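Local atomic coordinates of TetR family transcriptional regulator (Clostridium perfringens, PDB entry 6AZH), a protein that probably binds operator DNA as a dimer and controls transcription, as TetR-family regulators do, with a putative role in fatty acid metabolism. Residues Lys8-Glu13 with Ala36-Gly41; Ala15-Ala20 with Asn97-Lys102; Ser22-Ser27 with Ser49-Phe54; Glu81-Leu86 with Arg131-Ala136. One frame throughout, in Å; residues are numbered along the deposited sequence.

From the N terminus, helix 6-26 supplies one side of three contacts in turn. Its first turns (8-13) meet the helix-turn-helix turn in interaction 1, its middle (15-20) meets helix 98-106 in interaction 2, and its end (22-27) meets the start of helix 50-74 in interaction 3. Interactions 1 and 3 each close a short loop within the DNA-binding region; these loops cross, and Ile11 touches Ile53 between them. The much longer loop of interaction 2 contains interaction 3, crosses interaction 1, and ties the DNA-binding region to the C-terminal one. Interaction 4 joins helices 79-96 and 113-138 about 39 Å from interaction 1, centre to centre; its loop crosses that of interaction 2.

Interaction 1 (Lys8-Glu13 with Ala36-Gly41); sequences KKAIFE and ANVAKG
The turn of the helix-turn-helix, between helices 29-36 and 40-46, rests here on the early turns of helix 6-26. Ala10 and Ala36 bring the backbones close, with their CA atoms 5.0 Å apart. Each methyl rests on the other residue's carbonyl oxygen: Ala10 CB sits 3.5 Å from Ala36 O, and Ala36 CB lies 3.5 Å from Ala10 O. Side chains this small let the helix and turn pack backbone against backbone.

Val38 extends the patch. Its CG1 is anti to the backbone N (chi1 169°), so the other branch reaches helix 6-26, and CG2 settles 3.9 Å from Ala10 CB. Ile11 joins from the side, its CG1 4.2 Å from Val38 CG2, and beyond this contact it packs on Ile32, Phe47 and Ile53 in the core of the region.

No hydrogen bond spans the two segments; the interface is apolar. Between Ala36 and Val38 the chain leaves the helix at Asn37, whose positive phi of 57° belongs to a Schellman motif closing helix 29-36. Asn37 O is held by Arg6. Ala39 then takes the N-cap position of helix 40-46, the element that corresponds to the recognition helix in TetR-type helix-turn-helix domains.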
# COMPACT_ATOMS: atom_id res chain seq x y z
N LYS A 8 0.99 -5.13 29.17
CA LYS A 8 1.40 -4.53 27.90
C LYS A 8 1.25 -5.52 26.75
O LYS A 8 0.82 -5.14 25.66
CB LYS A 8 2.82 -4.00 28.01
CG LYS A 8 2.90 -2.69 28.79
CD LYS A 8 4.33 -2.23 28.94
CE LYS A 8 4.41 -0.72 29.11
NZ LYS A 8 4.18 -0.32 30.52
N LYS A 9 1.59 -6.80 26.97
CA LYS A 9 1.41 -7.79 25.90
C LYS A 9 -0.06 -7.94 25.52
O LYS A 9 -0.39 -8.05 24.33
CB LYS A 9 1.98 -9.15 26.31
CG LYS A 9 1.76 -10.25 25.24
CD LYS A 9 2.78 -11.38 25.37
CE LYS A 9 2.83 -12.25 24.11
NZ LYS A 9 1.60 -13.07 23.95
N ALA A 10 -0.96 -7.96 26.51
CA ALA A 10 -2.38 -8.11 26.20
C ALA A 10 -2.90 -6.91 25.43
O ALA A 10 -3.65 -7.07 24.46
CB ALA A 10 -3.18 -8.30 27.50
N ILE A 11 -2.52 -5.70 25.86
CA ILE A 11 -2.90 -4.48 25.16
C ILE A 11 -2.31 -4.48 23.76
O ILE A 11 -3.00 -4.17 22.78
CB ILE A 11 -2.45 -3.24 25.96
CG1 ILE A 11 -3.30 -3.10 27.24
CG2 ILE A 11 -2.52 -1.95 25.13
CD1 ILE A 11 -2.70 -2.20 28.26
N PHE A 12 -1.04 -4.83 23.66
CA PHE A 12 -0.37 -4.90 22.36
C PHE A 12 -1.14 -5.79 21.39
O PHE A 12 -1.51 -5.35 20.28
CB PHE A 12 1.06 -5.42 22.55
CG PHE A 12 1.82 -5.63 21.25
CD1 PHE A 12 2.41 -4.56 20.60
CD2 PHE A 12 1.96 -6.90 20.71
CE1 PHE A 12 3.12 -4.75 19.42
CE2 PHE A 12 2.68 -7.10 19.52
CZ PHE A 12 3.26 -6.02 18.88
N GLU A 13 -1.41 -7.03 21.78
CA GLU A 13 -2.07 -7.95 20.87
C GLU A 13 -3.51 -7.53 20.58
O GLU A 13 -3.96 -7.61 19.44
CB GLU A 13 -2.02 -9.37 21.43
CG GLU A 13 -0.69 -10.05 21.13
CD GLU A 13 -0.55 -11.43 21.74
OE1 GLU A 13 -1.58 -12.01 22.17
OE2 GLU A 13 0.59 -11.93 21.80
N ALA A 36 -8.48 -6.70 25.44
CA ALA A 36 -7.27 -7.15 26.11
C ALA A 36 -7.54 -7.87 27.43
O ALA A 36 -6.62 -8.48 27.96
CB ALA A 36 -6.34 -5.97 26.39
N ASN A 37 -8.75 -7.79 27.97
CA ASN A 37 -9.01 -8.31 29.31
C ASN A 37 -8.08 -7.65 30.32
O ASN A 37 -7.48 -8.31 31.16
CB ASN A 37 -8.85 -9.83 29.36
CG ASN A 37 -10.14 -10.55 29.16
OD1 ASN A 37 -10.81 -10.90 30.14
ND2 ASN A 37 -10.50 -10.80 27.91
N VAL A 38 -7.93 -6.33 30.20
CA VAL A 38 -7.13 -5.51 31.10
C VAL A 38 -8.05 -4.48 31.74
O VAL A 38 -8.76 -3.76 31.03
CB VAL A 38 -5.97 -4.83 30.36
CG1 VAL A 38 -5.32 -3.78 31.23
CG2 VAL A 38 -4.95 -5.87 29.94
N ALA A 39 -8.04 -4.41 33.06
CA ALA A 39 -8.85 -3.40 33.74
C ALA A 39 -8.50 -2.01 33.22
O ALA A 39 -7.33 -1.66 33.06
CB ALA A 39 -8.62 -3.48 35.25
N LYS A 40 -9.53 -1.19 32.95
CA LYS A 40 -9.28 0.10 32.29
C LYS A 40 -8.37 0.99 33.13
O LYS A 40 -7.53 1.72 32.58
CB LYS A 40 -10.60 0.81 31.97
CG LYS A 40 -10.58 1.53 30.63
CD LYS A 40 -11.86 2.29 30.35
CE LYS A 40 -13.07 1.38 30.41
NZ LYS A 40 -14.09 1.76 29.39
N GLY A 41 -8.52 0.96 34.46
CA GLY A 41 -7.63 1.75 35.30
C GLY A 41 -6.18 1.35 35.15
O GLY A 41 -5.28 2.19 35.19

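Interaction 2 (Ala15-Ala20 with Asn97-Lys102); sequences AINVFA and NRAFFK
Apolar packing carries most of this junction, where the middle of helix 6-26 lies against the first turns of helix 98-106. The short helical segments approach to 8.3 Å between axes and cross at 52°, a close approach made possible by two alanines. Ala20 CB and Ala99 CB meet at 4.0 Å. Ile16 contributes both of its branches. CG2, anti to the backbone N, points at the other helix and reaches Ala99 CB at 3.6 Å, while CD1, at the tip of the branch that runs beside the backbone N, comes obliquely to the Phe100 ring, 4.2 Å from CD1 of that residue. Phe100 has its CG anti to the backbone N (chi1 174°), and its ring and the isoleucine chain cross at a slant. Lys102 adds the base of its side chain near Ala20, with its amino end leading off elsewhere.

Methyls also press on backbone polar atoms. Ile16 CG2 lies 3.5 Å from Phe100 N, and Ala20 CB is 3.4 Å from Ala99 O.

A single polar side-chain group comes to the margin: Asn17 OD1 stands 3.7 Å from Ala99 CB, in van der Waals contact.

Behind the interface, Ile16 also touches Val57 of helix 50-74, and Phe101 turns into helix 147-165. With no hydrogen bond or salt bridge between the segments, the DNA-binding region meets the C-terminal one here through shape. The joint therefore rests on close packing of small and branched side chains, with no directional bond between the segments to fix it.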
# COMPACT_ATOMS: atom_id res chain seq x y z
N ALA A 15 -4.72 -4.43 20.76
CA ALA A 15 -4.73 -3.17 20.03
C ALA A 15 -4.48 -3.41 18.54
O ALA A 15 -5.10 -2.77 17.69
CB ALA A 15 -3.69 -2.21 20.58
N ILE A 16 -3.58 -4.34 18.22
CA ILE A 16 -3.34 -4.65 16.81
C ILE A 16 -4.65 -5.02 16.13
O ILE A 16 -4.98 -4.51 15.05
CB ILE A 16 -2.31 -5.78 16.66
CG1 ILE A 16 -0.90 -5.23 16.88
CG2 ILE A 16 -2.40 -6.38 15.28
CD1 ILE A 16 0.11 -6.30 17.21
N ASN A 17 -5.43 -5.92 16.75
CA ASN A 17 -6.66 -6.38 16.11
C ASN A 17 -7.71 -5.28 16.04
O ASN A 17 -8.40 -5.14 15.03
CB ASN A 17 -7.20 -7.61 16.84
CG ASN A 17 -6.39 -8.84 16.55
OD1 ASN A 17 -5.86 -9.00 15.45
ND2 ASN A 17 -6.28 -9.72 17.54
N VAL A 18 -7.85 -4.48 17.10
CA VAL A 18 -8.81 -3.38 17.07
C VAL A 18 -8.45 -2.38 15.98
O VAL A 18 -9.27 -2.03 15.13
CB VAL A 18 -8.91 -2.70 18.45
CG1 VAL A 18 -9.80 -1.49 18.36
CG2 VAL A 18 -9.45 -3.68 19.50
N PHE A 19 -7.20 -1.91 15.99
CA PHE A 19 -6.74 -0.97 14.97
C PHE A 19 -6.88 -1.57 13.56
O PHE A 19 -7.27 -0.88 12.62
CB PHE A 19 -5.29 -0.57 15.23
CG PHE A 19 -5.11 0.41 16.36
CD1 PHE A 19 -5.85 1.58 16.41
CD2 PHE A 19 -4.16 0.17 17.36
CE1 PHE A 19 -5.67 2.49 17.45
CE2 PHE A 19 -3.97 1.07 18.40
CZ PHE A 19 -4.73 2.24 18.45
N ALA A 20 -6.56 -2.86 13.40
CA ALA A 20 -6.65 -3.46 12.06
C ALA A 20 -8.10 -3.60 11.61
O ALA A 20 -8.39 -3.50 10.41
CB ALA A 20 -5.96 -4.82 12.02
N ASN A 97 2.09 -11.74 10.45
CA ASN A 97 1.71 -10.54 11.19
C ASN A 97 0.78 -9.69 10.33
O ASN A 97 0.98 -8.49 10.16
CB ASN A 97 2.94 -9.75 11.62
CG ASN A 97 3.86 -10.53 12.56
OD1 ASN A 97 3.63 -10.58 13.77
ND2 ASN A 97 4.89 -11.18 11.99
N ARG A 98 -0.24 -10.32 9.76
CA ARG A 98 -1.05 -9.63 8.77
C ARG A 98 -1.85 -8.50 9.39
O ARG A 98 -1.96 -7.41 8.80
CB ARG A 98 -1.97 -10.61 8.06
CG ARG A 98 -1.30 -11.28 6.86
CD ARG A 98 -2.12 -12.46 6.37
NE ARG A 98 -1.92 -13.62 7.24
CZ ARG A 98 -2.76 -14.65 7.32
NH1 ARG A 98 -3.87 -14.67 6.59
NH2 ARG A 98 -2.49 -15.66 8.14
N ALA A 99 -2.41 -8.73 10.58
CA ALA A 99 -3.18 -7.67 11.24
C ALA A 99 -2.31 -6.45 11.50
O ALA A 99 -2.70 -5.31 11.21
CB ALA A 99 -3.80 -8.20 12.54
N PHE A 100 -1.11 -6.67 12.05
CA PHE A 100 -0.18 -5.57 12.32
C PHE A 100 0.11 -4.78 11.05
O PHE A 100 0.12 -3.54 11.07
CB PHE A 100 1.12 -6.11 12.94
CG PHE A 100 2.18 -5.07 13.11
CD1 PHE A 100 2.18 -4.23 14.20
CD2 PHE A 100 3.20 -4.94 12.18
CE1 PHE A 100 3.17 -3.23 14.35
CE2 PHE A 100 4.18 -3.98 12.34
CZ PHE A 100 4.17 -3.12 13.41
N PHE A 101 0.38 -5.47 9.94
CA PHE A 101 0.76 -4.77 8.72
C PHE A 101 -0.40 -3.95 8.16
O PHE A 101 -0.19 -2.85 7.66
CB PHE A 101 1.28 -5.76 7.68
CG PHE A 101 2.18 -5.12 6.68
CD1 PHE A 101 3.51 -4.89 6.99
CD2 PHE A 101 1.70 -4.73 5.45
CE1 PHE A 101 4.35 -4.30 6.08
CE2 PHE A 101 2.54 -4.13 4.53
CZ PHE A 101 3.86 -3.91 4.85
N LYS A 102 -1.64 -4.46 8.27
CA LYS A 102 -2.81 -3.69 7.87
C LYS A 102 -2.97 -2.43 8.71
O LYS A 102 -3.33 -1.36 8.20
CB LYS A 102 -4.07 -4.55 7.99
CG LYS A 102 -4.18 -5.65 6.97
CD LYS A 102 -5.37 -6.53 7.30
CE LYS A 102 -5.35 -7.79 6.48
NZ LYS A 102 -6.24 -8.80 7.11

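Interaction 3 (Ser22-Ser27 with Ser49-Phe54); sequences SGYNGS and SKEEIF
Lys50 NZ hydrogen-bonds to two main-chain oxygens at the end of helix 6-26, joining it to the start of helix 50-74 in the DNA-binding region of this TetR-type fold. Ser27 O receives it at 2.9 Å, in the carbonyl plane. Tyr24 O, which also accepts from Ser27 N, is met at 3.1 Å from above its carbonyl plane. A bend at chi3 (85°) in an otherwise extended lysine puts the ammonium there, where it would probably offset the negative end of helix 6-26. Water 1 links NZ, at 2.8 Å, to Asn25 OD1; the amide nitrogen of Asn25 bonds Asn25 O of the second subunit, so the site borders the dimer interface.

The same lysine lies over one face of the Tyr24 ring. Lys50 CE makes a CH-pi contact there, 3.6 Å from Tyr24 CE1, and NZ adds an off-centre cation-pi interaction. Tyr24 also has a cation-pi partner in Arg114, which forms a salt bridge with Glu51.

Further out, the edge of Tyr24 meets the face of Phe54 in a T-shaped pair, with centroids 5.4 Å apart and planes at 90°. Phe54 in turn pairs edge-to-face with Phe19. At the N-cap of helix 50-74, Ser49 OG accepts from Glu52 N. The phenol tip ends against Glu51, with Tyr24 OH 3.2 Å from Glu51 CB.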
# COMPACT_ATOMS: atom_id res chain seq x y z
N SER A 22 -10.94 -1.73 12.81
CA SER A 22 -11.74 -0.51 12.81
C SER A 22 -10.99 0.71 12.32
O SER A 22 -11.62 1.76 12.13
CB SER A 22 -12.25 -0.23 14.23
OG SER A 22 -12.91 -1.36 14.75
N GLY A 23 -9.68 0.63 12.11
CA GLY A 23 -8.90 1.81 11.80
C GLY A 23 -8.67 2.66 13.03
O GLY A 23 -9.26 2.43 14.09
N TYR A 24 -7.82 3.68 12.88
CA TYR A 24 -7.42 4.47 14.04
C TYR A 24 -8.60 5.21 14.66
O TYR A 24 -8.86 5.08 15.87
CB TYR A 24 -6.33 5.46 13.64
CG TYR A 24 -5.81 6.22 14.81
CD1 TYR A 24 -6.29 7.49 15.11
CD2 TYR A 24 -4.84 5.67 15.65
CE1 TYR A 24 -5.83 8.20 16.20
CE2 TYR A 24 -4.38 6.37 16.75
CZ TYR A 24 -4.87 7.63 17.01
OH TYR A 24 -4.42 8.33 18.09
N ASN A 25 -9.33 6.00 13.86
CA ASN A 25 -10.37 6.86 14.43
C ASN A 25 -11.49 6.04 15.07
O ASN A 25 -12.07 6.45 16.08
CB ASN A 25 -10.95 7.78 13.35
CG ASN A 25 -10.01 8.92 12.99
OD1 ASN A 25 -9.04 9.19 13.69
ND2 ASN A 25 -10.30 9.58 11.87
N GLY A 26 -11.82 4.89 14.48
CA GLY A 26 -12.86 4.03 15.00
C GLY A 26 -12.47 3.18 16.18
O GLY A 26 -13.35 2.63 16.85
N SER A 27 -11.17 3.05 16.46
CA SER A 27 -10.71 2.33 17.63
C SER A 27 -10.81 3.22 18.86
O SER A 27 -10.76 4.45 18.76
CB SER A 27 -9.27 1.86 17.44
OG SER A 27 -9.16 1.09 16.25
N SER A 49 -3.56 7.47 26.48
CA SER A 49 -4.48 7.75 25.39
C SER A 49 -4.35 6.67 24.32
O SER A 49 -3.41 5.87 24.32
CB SER A 49 -4.19 9.12 24.76
OG SER A 49 -2.94 9.08 24.07
N LYS A 50 -5.32 6.66 23.40
CA LYS A 50 -5.26 5.80 22.23
C LYS A 50 -3.99 6.04 21.42
O LYS A 50 -3.36 5.09 20.94
CB LYS A 50 -6.51 6.04 21.38
CG LYS A 50 -6.54 5.36 20.04
CD LYS A 50 -7.92 5.54 19.43
CE LYS A 50 -8.08 6.84 18.69
NZ LYS A 50 -9.51 7.02 18.26
N GLU A 51 -3.59 7.31 21.27
CA GLU A 51 -2.40 7.61 20.49
C GLU A 51 -1.15 7.02 21.13
O GLU A 51 -0.25 6.54 20.44
CB GLU A 51 -2.21 9.12 20.32
CG GLU A 51 -0.99 9.47 19.44
CD GLU A 51 -1.07 10.87 18.83
OE1 GLU A 51 -0.53 11.81 19.45
OE2 GLU A 51 -1.66 11.03 17.74
N GLU A 52 -1.08 7.04 22.46
CA GLU A 52 0.06 6.41 23.12
C GLU A 52 0.07 4.91 22.88
O GLU A 52 1.14 4.33 22.65
CB GLU A 52 0.05 6.73 24.62
CG GLU A 52 0.53 8.14 24.94
CD GLU A 52 0.95 8.34 26.40
OE1 GLU A 52 0.94 7.37 27.19
OE2 GLU A 52 1.30 9.49 26.76
N ILE A 53 -1.10 4.27 22.89
CA ILE A 53 -1.15 2.84 22.63
C ILE A 53 -0.68 2.56 21.21
O ILE A 53 0.16 1.68 20.97
CB ILE A 53 -2.56 2.26 22.85
CG1 ILE A 53 -2.98 2.40 24.33
CG2 ILE A 53 -2.58 0.78 22.44
CD1 ILE A 53 -4.46 2.09 24.56
N PHE A 54 -1.21 3.32 20.25
CA PHE A 54 -0.82 3.15 18.85
C PHE A 54 0.69 3.23 18.67
O PHE A 54 1.29 2.36 18.02
CB PHE A 54 -1.51 4.21 17.99
CG PHE A 54 -1.21 4.07 16.52
CD1 PHE A 54 -0.13 4.73 15.95
CD2 PHE A 54 -2.01 3.26 15.73
CE1 PHE A 54 0.14 4.58 14.60
CE2 PHE A 54 -1.73 3.11 14.37
CZ PHE A 54 -0.66 3.77 13.82
O HOH W 1 -9.61 9.40 16.87

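Interaction 4 (Glu81-Leu86 with Arg131-Ala136); sequences EKLKKL and RILKEA
Leu83 has CG anti to the carbonyl carbon (chi1 -69°), and Ile132 has CG2 anti to the backbone N; these torsions bring the two branches together between helices 79-96 and 113-138. The pair belongs to the all-helical C-terminal region of the TetR fold, and the short segments run nearly antiparallel at 151°, their axes 10.2 Å apart.

Leu83 forms the centre. Its CD2 is 3.7 Å from Ile132 CG2, the two side chains sliding past each other in opposite directions, and 3.8 Å from Leu133 CD2, where the two leucines cross at about a right angle. Its CD1 extends toward Ala136 CB. Ile132 CG2 also touches Lys82 CB at 3.9 Å, so the lysine's base joins the apolar layer. Ile72 of helix 50-74 borders that layer, while Leu133 continues into helix 147-165.

A polar bridge closes one margin. Lys82 and Glu135, both extended beyond CG, meet at their tips nearly at right angles. Their salt bridge is long, Lys82 NZ to Glu135 OE2 at 3.6 Å, and two waters bridge the pair, one to each carboxylate oxygen. Lys82 NZ further donates to Glu73 O, and Glu135 has a second salt-bridge partner in Lys139. Water 2 lies 2.8 Å from both Lys82 NZ and Glu135 OE2.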
# COMPACT_ATOMS: atom_id res chain seq x y z
N GLU A 81 22.49 -12.30 -2.97
CA GLU A 81 21.92 -13.35 -2.14
C GLU A 81 21.21 -12.76 -0.92
O GLU A 81 20.20 -13.32 -0.46
CB GLU A 81 23.01 -14.33 -1.72
CG GLU A 81 23.61 -15.10 -2.91
CD GLU A 81 22.54 -15.84 -3.69
OE1 GLU A 81 21.76 -16.57 -3.05
OE2 GLU A 81 22.47 -15.67 -4.93
N LYS A 82 21.70 -11.63 -0.41
CA LYS A 82 20.98 -10.94 0.66
C LYS A 82 19.61 -10.47 0.19
O LYS A 82 18.64 -10.52 0.95
CB LYS A 82 21.79 -9.76 1.19
CG LYS A 82 23.01 -10.13 2.04
CD LYS A 82 23.91 -8.92 2.25
CE LYS A 82 24.90 -9.15 3.39
NZ LYS A 82 25.77 -7.96 3.58
N LEU A 83 19.51 -10.01 -1.07
CA LEU A 83 18.20 -9.57 -1.57
C LEU A 83 17.23 -10.74 -1.68
O LEU A 83 16.05 -10.60 -1.34
CB LEU A 83 18.32 -8.87 -2.93
CG LEU A 83 19.02 -7.50 -2.89
CD1 LEU A 83 19.32 -7.01 -4.32
CD2 LEU A 83 18.19 -6.46 -2.12
N LYS A 84 17.71 -11.90 -2.14
CA LYS A 84 16.84 -13.07 -2.16
C LYS A 84 16.36 -13.43 -0.76
O LYS A 84 15.18 -13.74 -0.57
CB LYS A 84 17.57 -14.24 -2.82
CG LYS A 84 17.78 -14.03 -4.32
CD LYS A 84 18.86 -14.99 -4.83
CE LYS A 84 19.18 -14.82 -6.30
NZ LYS A 84 20.11 -15.93 -6.68
N LYS A 85 17.24 -13.33 0.24
CA LYS A 85 16.85 -13.62 1.61
C LYS A 85 15.93 -12.54 2.17
O LYS A 85 15.08 -12.83 3.01
CB LYS A 85 18.08 -13.81 2.50
CG LYS A 85 18.80 -15.15 2.25
CD LYS A 85 20.16 -15.29 2.96
CE LYS A 85 20.64 -16.74 2.89
NZ LYS A 85 21.99 -16.93 3.51
N LEU A 86 16.08 -11.30 1.70
CA LEU A 86 15.20 -10.21 2.12
C LEU A 86 13.75 -10.48 1.70
O LEU A 86 12.82 -10.34 2.50
CB LEU A 86 15.70 -8.89 1.53
CG LEU A 86 14.70 -7.72 1.61
CD1 LEU A 86 14.60 -7.27 3.03
CD2 LEU A 86 15.15 -6.56 0.71
N ARG A 131 20.73 0.18 1.85
CA ARG A 131 22.12 -0.19 2.10
C ARG A 131 22.51 -1.47 1.35
O ARG A 131 23.60 -1.54 0.78
CB ARG A 131 22.37 -0.35 3.60
CG ARG A 131 22.30 0.97 4.36
CD ARG A 131 22.85 0.84 5.76
NE ARG A 131 21.96 0.07 6.63
CZ ARG A 131 20.95 0.60 7.31
NH1 ARG A 131 20.69 1.90 7.24
NH2 ARG A 131 20.19 -0.16 8.08
N ILE A 132 21.63 -2.47 1.33
CA ILE A 132 21.94 -3.69 0.58
C ILE A 132 22.02 -3.39 -0.90
O ILE A 132 22.93 -3.88 -1.60
CB ILE A 132 20.90 -4.80 0.88
CG1 ILE A 132 20.91 -5.14 2.38
CG2 ILE A 132 21.17 -6.06 0.03
CD1 ILE A 132 19.73 -5.99 2.79
N LEU A 133 21.10 -2.56 -1.42
CA LEU A 133 21.13 -2.23 -2.84
C LEU A 133 22.41 -1.50 -3.21
O LEU A 133 23.00 -1.78 -4.26
CB LEU A 133 19.91 -1.39 -3.22
CG LEU A 133 18.56 -2.11 -3.12
CD1 LEU A 133 17.39 -1.12 -3.29
CD2 LEU A 133 18.44 -3.26 -4.11
N LYS A 134 22.86 -0.57 -2.36
CA LYS A 134 24.09 0.16 -2.66
C LYS A 134 25.27 -0.80 -2.80
O LYS A 134 26.07 -0.70 -3.74
CB LYS A 134 24.37 1.20 -1.58
CG LYS A 134 25.57 2.07 -1.89
CD LYS A 134 25.76 3.15 -0.82
CE LYS A 134 26.66 4.27 -1.34
NZ LYS A 134 26.80 5.37 -0.34
N GLU A 135 25.39 -1.75 -1.87
CA GLU A 135 26.44 -2.75 -1.97
C GLU A 135 26.28 -3.59 -3.23
O GLU A 135 27.27 -3.90 -3.90
CB GLU A 135 26.44 -3.65 -0.74
CG GLU A 135 27.77 -4.38 -0.53
CD GLU A 135 27.71 -5.46 0.53
OE1 GLU A 135 28.42 -6.47 0.39
OE2 GLU A 135 26.95 -5.29 1.51
N ALA A 136 25.04 -3.97 -3.56
CA ALA A 136 24.79 -4.78 -4.75
C ALA A 136 25.19 -4.04 -6.01
O ALA A 136 25.73 -4.64 -6.95
CB ALA A 136 23.31 -5.17 -4.82
O HOH W 2 24.54 -5.48 2.99
O HOH W 3 27.65 -8.61 1.76